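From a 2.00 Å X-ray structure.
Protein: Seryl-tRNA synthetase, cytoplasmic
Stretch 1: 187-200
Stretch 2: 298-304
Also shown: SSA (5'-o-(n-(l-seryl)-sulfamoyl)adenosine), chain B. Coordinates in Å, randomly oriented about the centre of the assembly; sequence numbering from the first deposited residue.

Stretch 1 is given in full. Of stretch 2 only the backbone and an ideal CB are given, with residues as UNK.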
ATOM      1  N   LEU A 187       3.652 -18.415   1.993  1.00 17.08           N
ATOM      2  CA  LEU A 187       2.258 -18.833   1.857  1.00 16.34           C
ATOM      3  C   LEU A 187       1.402 -17.714   1.274  1.00 14.98           C
ATOM      4  O   LEU A 187       0.507 -17.966   0.477  1.00 16.30           O
ATOM      5  CB  LEU A 187       1.676 -19.261   3.209  1.00 19.19           C
ATOM      6  CG  LEU A 187       2.035 -20.683   3.647  1.00 24.51           C
ATOM      7  CD1 LEU A 187       1.801 -20.872   5.136  1.00 20.70           C
ATOM      8  CD2 LEU A 187       1.263 -21.705   2.820  1.00 22.92           C
ATOM      9  N   ASN A 188       1.642 -16.488   1.719  1.00 12.32           N
ATOM     10  CA  ASN A 188       0.905 -15.353   1.184  1.00 13.65           C
ATOM     11  C   ASN A 188       1.139 -15.206  -0.323  1.00 13.50           C
ATOM     12  O   ASN A 188       0.192 -15.087  -1.095  1.00 15.41           O
ATOM     13  CB  ASN A 188       1.271 -14.072   1.928  1.00 12.53           C
ATOM     14  CG  ASN A 188       0.193 -13.017   1.815  1.00 18.01           C
ATOM     15  OD1 ASN A 188      -0.955 -13.230   2.227  1.00 18.24           O
ATOM     16  ND2 ASN A 188       0.559 -11.863   1.298  1.00 17.00           N
ATOM     17  N   GLN A 189       2.406 -15.254  -0.737  1.00 16.60           N
ATOM     18  CA  GLN A 189       2.746 -15.204  -2.158  1.00 14.86           C
ATOM     19  C   GLN A 189       2.163 -16.388  -2.927  1.00 11.56           C
ATOM     20  O   GLN A 189       1.698 -16.235  -4.060  1.00 14.35           O
ATOM     21  CB  GLN A 189       4.267 -15.125  -2.343  1.00 11.05           C
ATOM     22  CG  GLN A 189       4.848 -13.754  -1.978  1.00 12.39           C
ATOM     23  CD  GLN A 189       4.290 -12.647  -2.848  1.00 11.74           C
ATOM     24  OE1 GLN A 189       3.754 -11.655  -2.357  1.00 13.66           O
ATOM     25  NE2 GLN A 189       4.420 -12.808  -4.150  1.00 10.59           N
ATOM     26  N   ALA A 190       2.199 -17.572  -2.313  1.00 14.55           N
ATOM     27  CA  ALA A 190       1.632 -18.759  -2.929  1.00 17.23           C
ATOM     28  C   ALA A 190       0.164 -18.522  -3.261  1.00 12.34           C
ATOM     29  O   ALA A 190      -0.279 -18.811  -4.366  1.00 17.42           O
ATOM     30  CB  ALA A 190       1.796 -20.008  -1.999  1.00 12.37           C
ATOM     31  N   LEU A 191      -0.598 -18.011  -2.298  1.00 11.46           N
ATOM     32  CA  LEU A 191      -2.024 -17.757  -2.543  1.00 12.80           C
ATOM     33  C   LEU A 191      -2.254 -16.700  -3.624  1.00 14.75           C
ATOM     34  O   LEU A 191      -3.140 -16.841  -4.466  1.00 15.80           O
ATOM     35  CB  LEU A 191      -2.741 -17.351  -1.257  1.00 16.38           C
ATOM     36  CG  LEU A 191      -3.029 -18.563  -0.362  1.00 20.25           C
ATOM     37  CD1 LEU A 191      -3.344 -18.111   1.032  1.00 13.17           C
ATOM     38  CD2 LEU A 191      -4.182 -19.378  -0.961  1.00 16.14           C
ATOM     39  N   ILE A 192      -1.452 -15.643  -3.603  1.00 12.79           N
ATOM     40  CA  ILE A 192      -1.569 -14.614  -4.623  1.00 12.03           C
ATOM     41  C   ILE A 192      -1.327 -15.209  -6.024  1.00 17.01           C
ATOM     42  O   ILE A 192      -2.111 -14.995  -6.953  1.00 14.54           O
ATOM     43  CB  ILE A 192      -0.562 -13.479  -4.367  1.00 17.69           C
ATOM     44  CG1 ILE A 192      -0.962 -12.685  -3.116  1.00 14.32           C
ATOM     45  CG2 ILE A 192      -0.479 -12.570  -5.578  1.00 12.75           C
ATOM     46  CD1 ILE A 192       0.167 -11.816  -2.551  1.00 13.89           C
ATOM     47  N   ASN A 193      -0.247 -15.967  -6.172  1.00 13.75           N
ATOM     48  CA  ASN A 193       0.104 -16.529  -7.484  1.00 16.87           C
ATOM     49  C   ASN A 193      -0.778 -17.686  -7.937  1.00 15.86           C
ATOM     50  O   ASN A 193      -1.128 -17.807  -9.124  1.00 16.42           O
ATOM     51  CB  ASN A 193       1.581 -16.922  -7.515  1.00 12.22           C
ATOM     52  CG  ASN A 193       2.479 -15.709  -7.475  1.00 23.49           C
ATOM     53  OD1 ASN A 193       2.283 -14.767  -8.231  1.00 27.09           O
ATOM     54  ND2 ASN A 193       3.449 -15.717  -6.584  1.00 27.02           N
ATOM     55  N   TYR A 194      -1.151 -18.534  -6.994  1.00 14.07           N
ATOM     56  CA  TYR A 194      -2.105 -19.596  -7.315  1.00 14.51           C
ATOM     57  C   TYR A 194      -3.433 -18.978  -7.764  1.00 13.17           C
ATOM     58  O   TYR A 194      -3.989 -19.354  -8.802  1.00 17.78           O
ATOM     59  CB  TYR A 194      -2.290 -20.566  -6.138  1.00 16.90           C
ATOM     60  CG  TYR A 194      -3.372 -21.596  -6.393  1.00 16.88           C
ATOM     61  CD1 TYR A 194      -3.418 -22.293  -7.600  1.00 17.93           C
ATOM     62  CD2 TYR A 194      -4.368 -21.836  -5.450  1.00 17.58           C
ATOM     63  CE1 TYR A 194      -4.410 -23.222  -7.853  1.00 22.56           C
ATOM     64  CE2 TYR A 194      -5.367 -22.769  -5.690  1.00 20.79           C
ATOM     65  CZ  TYR A 194      -5.378 -23.459  -6.894  1.00 21.85           C
ATOM     66  OH  TYR A 194      -6.363 -24.385  -7.148  1.00 19.48           O
ATOM     67  N   GLY A 195      -3.913 -18.000  -7.005  1.00 14.63           N
ATOM     68  CA  GLY A 195      -5.143 -17.301  -7.341  1.00 17.44           C
ATOM     69  C   GLY A 195      -5.128 -16.664  -8.723  1.00 15.78           C
ATOM     70  O   GLY A 195      -6.111 -16.771  -9.470  1.00 16.78           O
ATOM     71  N   LEU A 196      -4.030 -15.987  -9.067  1.00 17.74           N
ATOM     72  CA  LEU A 196      -3.898 -15.391 -10.402  1.00 13.97           C
ATOM     73  C   LEU A 196      -3.878 -16.464 -11.483  1.00 14.52           C
ATOM     74  O   LEU A 196      -4.527 -16.332 -12.522  1.00 19.35           O
ATOM     75  CB  LEU A 196      -2.624 -14.537 -10.500  1.00 13.28           C
ATOM     76  CG  LEU A 196      -2.665 -13.226  -9.720  1.00 15.53           C
ATOM     77  CD1 LEU A 196      -1.294 -12.531  -9.714  1.00 16.20           C
ATOM     78  CD2 LEU A 196      -3.725 -12.304 -10.322  1.00 19.12           C
ATOM     79  N   SER A 197      -3.127 -17.532 -11.235  1.00 16.28           N
ATOM     80  CA  SER A 197      -2.991 -18.605 -12.216  1.00 17.83           C
ATOM     81  C   SER A 197      -4.330 -19.295 -12.405  1.00 19.06           C
ATOM     82  O   SER A 197      -4.746 -19.592 -13.538  1.00 19.65           O
ATOM     83  CB  SER A 197      -1.946 -19.622 -11.754  1.00 22.83           C
ATOM     84  OG  SER A 197      -1.789 -20.654 -12.708  1.00 27.29           O
ATOM     85  N   PHE A 198      -5.006 -19.528 -11.280  1.00 16.94           N
ATOM     86  CA  PHE A 198      -6.317 -20.177 -11.259  1.00 20.31           C
ATOM     87  C   PHE A 198      -7.328 -19.399 -12.102  1.00 20.86           C
ATOM     88  O   PHE A 198      -8.010 -19.970 -12.951  1.00 21.84           O
ATOM     89  CB  PHE A 198      -6.800 -20.283  -9.807  1.00 18.79           C
ATOM     90  CG  PHE A 198      -8.142 -20.952  -9.644  1.00 21.50           C
ATOM     91  CD1 PHE A 198      -8.239 -22.339  -9.529  1.00 22.66           C
ATOM     92  CD2 PHE A 198      -9.297 -20.195  -9.561  1.00 14.68           C
ATOM     93  CE1 PHE A 198      -9.477 -22.954  -9.365  1.00 28.66           C
ATOM     94  CE2 PHE A 198     -10.548 -20.804  -9.390  1.00 18.14           C
ATOM     95  CZ  PHE A 198     -10.632 -22.187  -9.285  1.00 26.89           C
ATOM     96  N   LEU A 199      -7.419 -18.092 -11.879  1.00 17.94           N
ATOM     97  CA  LEU A 199      -8.383 -17.286 -12.624  1.00 18.87           C
ATOM     98  C   LEU A 199      -7.945 -17.076 -14.069  1.00 23.52           C
ATOM     99  O   LEU A 199      -8.773 -17.041 -14.982  1.00 24.60           O
ATOM    100  CB  LEU A 199      -8.624 -15.944 -11.937  1.00 20.78           C
ATOM    101  CG  LEU A 199      -9.411 -15.966 -10.621  1.00 15.58           C
ATOM    102  CD1 LEU A 199      -9.538 -14.547 -10.067  1.00 12.20           C
ATOM    103  CD2 LEU A 199     -10.804 -16.615 -10.805  1.00 17.61           C
ATOM    104  N   SER A 200      -6.641 -16.936 -14.280  1.00 20.33           N
ATOM    105  CA  SER A 200      -6.117 -16.752 -15.629  1.00 21.92           C
ATOM    106  C   SER A 200      -6.480 -17.963 -16.510  1.00 30.41           C
ATOM    107  O   SER A 200      -6.800 -17.819 -17.692  1.00 24.62           O
ATOM    108  CB  SER A 200      -4.599 -16.508 -15.588  1.00 24.46           C
ATOM    109  OG  SER A 200      -4.020 -16.716 -16.856  1.00 42.74           O
ATOM    110  N   UNK A 298      -4.204  -5.901   3.905  1.00 13.08           N
ATOM    111  CA  UNK A 298      -4.164  -7.301   3.486  1.00 14.12           C
ATOM    112  C   UNK A 298      -4.169  -7.374   1.972  1.00 14.66           C
ATOM    113  O   UNK A 298      -4.513  -6.389   1.304  1.00 13.19           O
ATOM    114  CB  UNK A 298      -5.343  -8.085   4.066  1.00 14.12           C
ATOM    115  N   UNK A 299      -3.747  -8.512   1.425  1.00 14.90           N
ATOM    116  CA  UNK A 299      -3.810  -8.718  -0.028  1.00 13.66           C
ATOM    117  C   UNK A 299      -5.067  -9.484  -0.436  1.00 17.20           C
ATOM    118  O   UNK A 299      -5.583 -10.292   0.332  1.00 13.13           O
ATOM    119  CB  UNK A 299      -2.567  -9.470  -0.510  1.00 13.66           C
ATOM    120  N   UNK A 300      -5.551  -9.241  -1.650  1.00 14.77           N
ATOM    121  CA  UNK A 300      -6.760  -9.914  -2.111  1.00 12.73           C
ATOM    122  C   UNK A 300      -6.729 -10.092  -3.621  1.00 13.83           C
ATOM    123  O   UNK A 300      -6.461  -9.139  -4.370  1.00 14.32           O
ATOM    124  CB  UNK A 300      -8.006  -9.129  -1.695  1.00 12.73           C
ATOM    125  N   UNK A 301      -6.973 -11.324  -4.053  1.00 12.74           N
ATOM    126  CA  UNK A 301      -7.300 -11.616  -5.436  1.00 14.68           C
ATOM    127  C   UNK A 301      -8.819 -11.522  -5.596  1.00 20.35           C
ATOM    128  O   UNK A 301      -9.574 -12.229  -4.926  1.00 16.15           O
ATOM    129  CB  UNK A 301      -6.780 -12.994  -5.849  1.00 14.68           C
ATOM    130  N   UNK A 302      -9.236 -10.653  -6.511  1.00 18.70           N
ATOM    131  CA  UNK A 302     -10.616 -10.252  -6.708  1.00 18.25           C
ATOM    132  C   UNK A 302     -11.099 -10.703  -8.090  1.00 24.39           C
ATOM    133  O   UNK A 302     -10.369 -10.581  -9.077  1.00 19.93           O
ATOM    134  CB  UNK A 302     -10.763  -8.737  -6.550  1.00 18.25           C
ATOM    135  N   UNK A 303     -12.321 -11.219  -8.170  1.00 18.41           N
ATOM    136  CA  UNK A 303     -12.982 -11.390  -9.467  1.00 15.47           C
ATOM    137  C   UNK A 303     -13.773 -10.130  -9.776  1.00 19.62           C
ATOM    138  O   UNK A 303     -14.595  -9.699  -8.966  1.00 19.41           O
ATOM    139  CB  UNK A 303     -13.892 -12.620  -9.472  1.00 15.47           C
ATOM    140  N   UNK A 304     -13.550  -9.530 -10.940  1.00 16.79           N
ATOM    141  CA  UNK A 304     -14.389  -8.408 -11.320  1.00 13.58           C
ATOM    142  C   UNK A 304     -14.840  -8.609 -12.755  1.00 19.19           C
ATOM    143  O   UNK A 304     -14.019  -8.820 -13.654  1.00 18.57           O
ATOM    144  CB  UNK A 304     -13.649  -7.079 -11.155  1.00 13.58           C
TER
HETATM  145  N10 SSA B 486     -14.815  -6.389  -3.430  1.00 14.59           N
HETATM  146  CA  SSA B 486     -15.621  -7.200  -2.519  1.00 22.33           C
HETATM  147  CB  SSA B 486     -15.451  -8.683  -2.848  1.00 20.82           C
HETATM  148  OG  SSA B 486     -14.128  -9.130  -2.492  1.00 20.31           O
HETATM  149  C9  SSA B 486     -15.221  -6.939  -1.094  1.00 23.30           C
HETATM  150  O9  SSA B 486     -14.264  -6.227  -0.817  1.00 18.85           O
HETATM  151  N8  SSA B 486     -15.962  -7.533  -0.164  1.00 16.25           N
HETATM  152  S1  SSA B 486     -15.521  -7.627   1.374  1.00 20.78           S
HETATM  153  O1S SSA B 486     -15.567  -6.365   2.053  1.00 18.88           O
HETATM  154  O2S SSA B 486     -16.375  -8.564   2.028  1.00 19.97           O
HETATM  155  O5' SSA B 486     -14.092  -8.195   1.464  1.00 18.15           O
HETATM  156  C5' SSA B 486     -13.741  -9.399   0.805  1.00 15.62           C
HETATM  157  C4' SSA B 486     -12.975 -10.304   1.776  1.00 18.17           C
HETATM  158  O4' SSA B 486     -11.776  -9.702   2.278  1.00 18.07           O
HETATM  159  C3' SSA B 486     -13.756 -10.663   3.021  1.00 17.98           C
HETATM  160  O3' SSA B 486     -14.711 -11.692   2.720  1.00 17.45           O
HETATM  161  C2' SSA B 486     -12.633 -11.123   3.942  1.00 19.10           C
HETATM  162  O2' SSA B 486     -12.228 -12.465   3.610  1.00 18.77           O
HETATM  163  C1' SSA B 486     -11.480 -10.186   3.582  1.00 15.27           C
HETATM  164  N9  SSA B 486     -11.425  -9.052   4.528  1.00 18.06           N
HETATM  165  C8  SSA B 486     -12.313  -8.051   4.642  1.00 17.51           C
HETATM  166  N7  SSA B 486     -11.909  -7.227   5.633  1.00 17.60           N
HETATM  167  C5  SSA B 486     -10.759  -7.725   6.125  1.00 20.02           C
HETATM  168  C6  SSA B 486      -9.895  -7.311   7.121  1.00 18.94           C
HETATM  169  N6  SSA B 486     -10.179  -6.184   7.810  1.00 15.67           N
HETATM  170  N1  SSA B 486      -8.787  -8.041   7.385  1.00 15.97           N
HETATM  171  C2  SSA B 486      -8.524  -9.156   6.692  1.00 19.65           C
HETATM  172  N3  SSA B 486      -9.338  -9.574   5.714  1.00 16.94           N
HETATM  173  C4  SSA B 486     -10.463  -8.879   5.429  1.00 16.74           C

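The strand 298-304 runs almost parallel to the helix 187-200, 10° between their directions and 8.6 Å apart at closest; the extended backbone turns 299 and 301 toward the helix and 300 and 302 away from it.

At position 298 the CA-to-CB bond points sideways, and stretch 1 offers nothing within 5.5 Å of the ideal CB. The adenine of SSA lies on this side, which favours a flat ring, though other large side chains could fill the space. The residue is F298; its ring has the adenine over one face, with CE2 of F298 3.4 Å from C5 of SSA.

Position 299 points toward the helix. Its ideal CB is 4.1 Å from CD1 of I192 and 4.3 Å from ND2 of N188, so a side chain here meets a methyl group and an amide donor. An acceptor on a short aliphatic stem suits both: Glu or Gln, perhaps Asp. The residue is E299. Its CG packs 4.1 Å from CD1 of I192, and OE1 accepts a hydrogen bond from ND2 of N188 at 2.9 Å.

Position 300 points away, so the helix sets no rule; the seryl end of SSA lies on that side, and a long polar chain could reach in its direction. The residue is K300, whose NZ forms a salt bridge with OE1 of the side chain at 302, 3.0 Å away.

Position 301 faces the helix where the backbones come nearest: its CA is 6.4 Å from that of G195, which has no side chain. I192, L196 and L199 supply apolar walls, and no polar side chain of the helix offers a partner. Val, Ile, Leu or Met would be reasonable, beta-branching also suiting a strand. The residue is I301, the most covered of the seven. Its CD1 lies 4.1 Å from both CG2 of I192 and CG of L196, while its CG2 meets CD1 of L199 at 3.8 Å.

Position 302 points away, toward the serine moiety. Two donors, N10 and OG, one probably a charged amine, call for a carboxylate, and the distance favours Glu over Asp; Gln would offer only one acceptor. The residue is E302: OE2 accepts from N10 of SSA and OE1 from OG of SSA, each at 2.7 Å.

Position 303 points sideways, its ideal CB 4.8 Å from CD1 of L199. Leu, Met, Gln or Lys could lay aliphatic carbons there. Q303 does, with CG 4.0 Å from CD1 of L199.

Stretch 1 sets no rule at 304; many strand-compatible side chains would do, beta-branched or aromatic among them. The residue is F304, which does not touch the helix.

Stretch 2 (298-304) FEKIEQF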
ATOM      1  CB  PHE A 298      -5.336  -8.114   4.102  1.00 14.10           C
ATOM      2  CG  PHE A 298      -6.709  -7.651   3.672  1.00 16.25           C
ATOM      3  CD1 PHE A 298      -7.342  -8.223   2.579  1.00 14.43           C
ATOM      4  CD2 PHE A 298      -7.368  -6.645   4.370  1.00 14.04           C
ATOM      5  CE1 PHE A 298      -8.620  -7.799   2.189  1.00 17.75           C
ATOM      6  CE2 PHE A 298      -8.618  -6.199   3.980  1.00 17.51           C
ATOM      7  CZ  PHE A 298      -9.257  -6.777   2.896  1.00 18.86           C
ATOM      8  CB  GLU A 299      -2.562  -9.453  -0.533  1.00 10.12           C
ATOM      9  CG  GLU A 299      -1.285  -8.564  -0.528  1.00 14.36           C
ATOM     10  CD  GLU A 299      -0.842  -8.207   0.881  1.00 21.32           C
ATOM     11  OE1 GLU A 299      -0.455  -9.125   1.630  1.00 18.53           O
ATOM     12  OE2 GLU A 299      -0.880  -7.011   1.238  1.00 19.21           O
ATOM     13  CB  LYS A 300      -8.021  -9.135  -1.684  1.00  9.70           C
ATOM     14  CG  LYS A 300      -9.357  -9.808  -2.118  1.00  9.40           C
ATOM     15  CD  LYS A 300     -10.602  -9.184  -1.414  1.00  9.64           C
ATOM     16  CE  LYS A 300     -10.687  -7.654  -1.617  1.00 17.20           C
ATOM     17  NZ  LYS A 300     -10.545  -7.253  -3.049  1.00 14.75           N
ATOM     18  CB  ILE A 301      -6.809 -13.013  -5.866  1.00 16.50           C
ATOM     19  CG1 ILE A 301      -5.294 -13.142  -5.623  1.00 18.18           C
ATOM     20  CG2 ILE A 301      -7.173 -13.272  -7.333  1.00 13.51           C
ATOM     21  CD1 ILE A 301      -4.478 -11.991  -6.220  1.00 16.09           C
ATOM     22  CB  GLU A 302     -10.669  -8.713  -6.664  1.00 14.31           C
ATOM     23  CG  GLU A 302     -12.054  -8.108  -6.872  1.00 19.46           C
ATOM     24  CD  GLU A 302     -12.944  -8.242  -5.640  1.00 20.09           C
ATOM     25  OE1 GLU A 302     -12.514  -8.904  -4.666  1.00 16.42           O
ATOM     26  OE2 GLU A 302     -14.069  -7.672  -5.641  1.00 16.97           O
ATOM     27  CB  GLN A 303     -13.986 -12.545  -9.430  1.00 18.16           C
ATOM     28  CG  GLN A 303     -13.412 -13.892  -9.125  1.00 17.42           C
ATOM     29  CD  GLN A 303     -14.496 -14.955  -9.148  1.00 22.37           C
ATOM     30  OE1 GLN A 303     -15.074 -15.235 -10.193  1.00 19.47           O
ATOM     31  NE2 GLN A 303     -14.791 -15.528  -7.989  1.00 19.72           N
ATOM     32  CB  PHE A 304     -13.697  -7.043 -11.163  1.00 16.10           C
ATOM     33  CG  PHE A 304     -14.643  -5.876 -11.384  1.00 15.61           C
ATOM     34  CD1 PHE A 304     -15.330  -5.311 -10.311  1.00 22.16           C
ATOM     35  CD2 PHE A 304     -14.899  -5.406 -12.657  1.00 18.07           C
ATOM     36  CE1 PHE A 304     -16.220  -4.266 -10.508  1.00 20.87           C
ATOM     37  CE2 PHE A 304     -15.799  -4.359 -12.870  1.00 20.85           C
ATOM     38  CZ  PHE A 304     -16.460  -3.792 -11.797  1.00 20.61           C
TER
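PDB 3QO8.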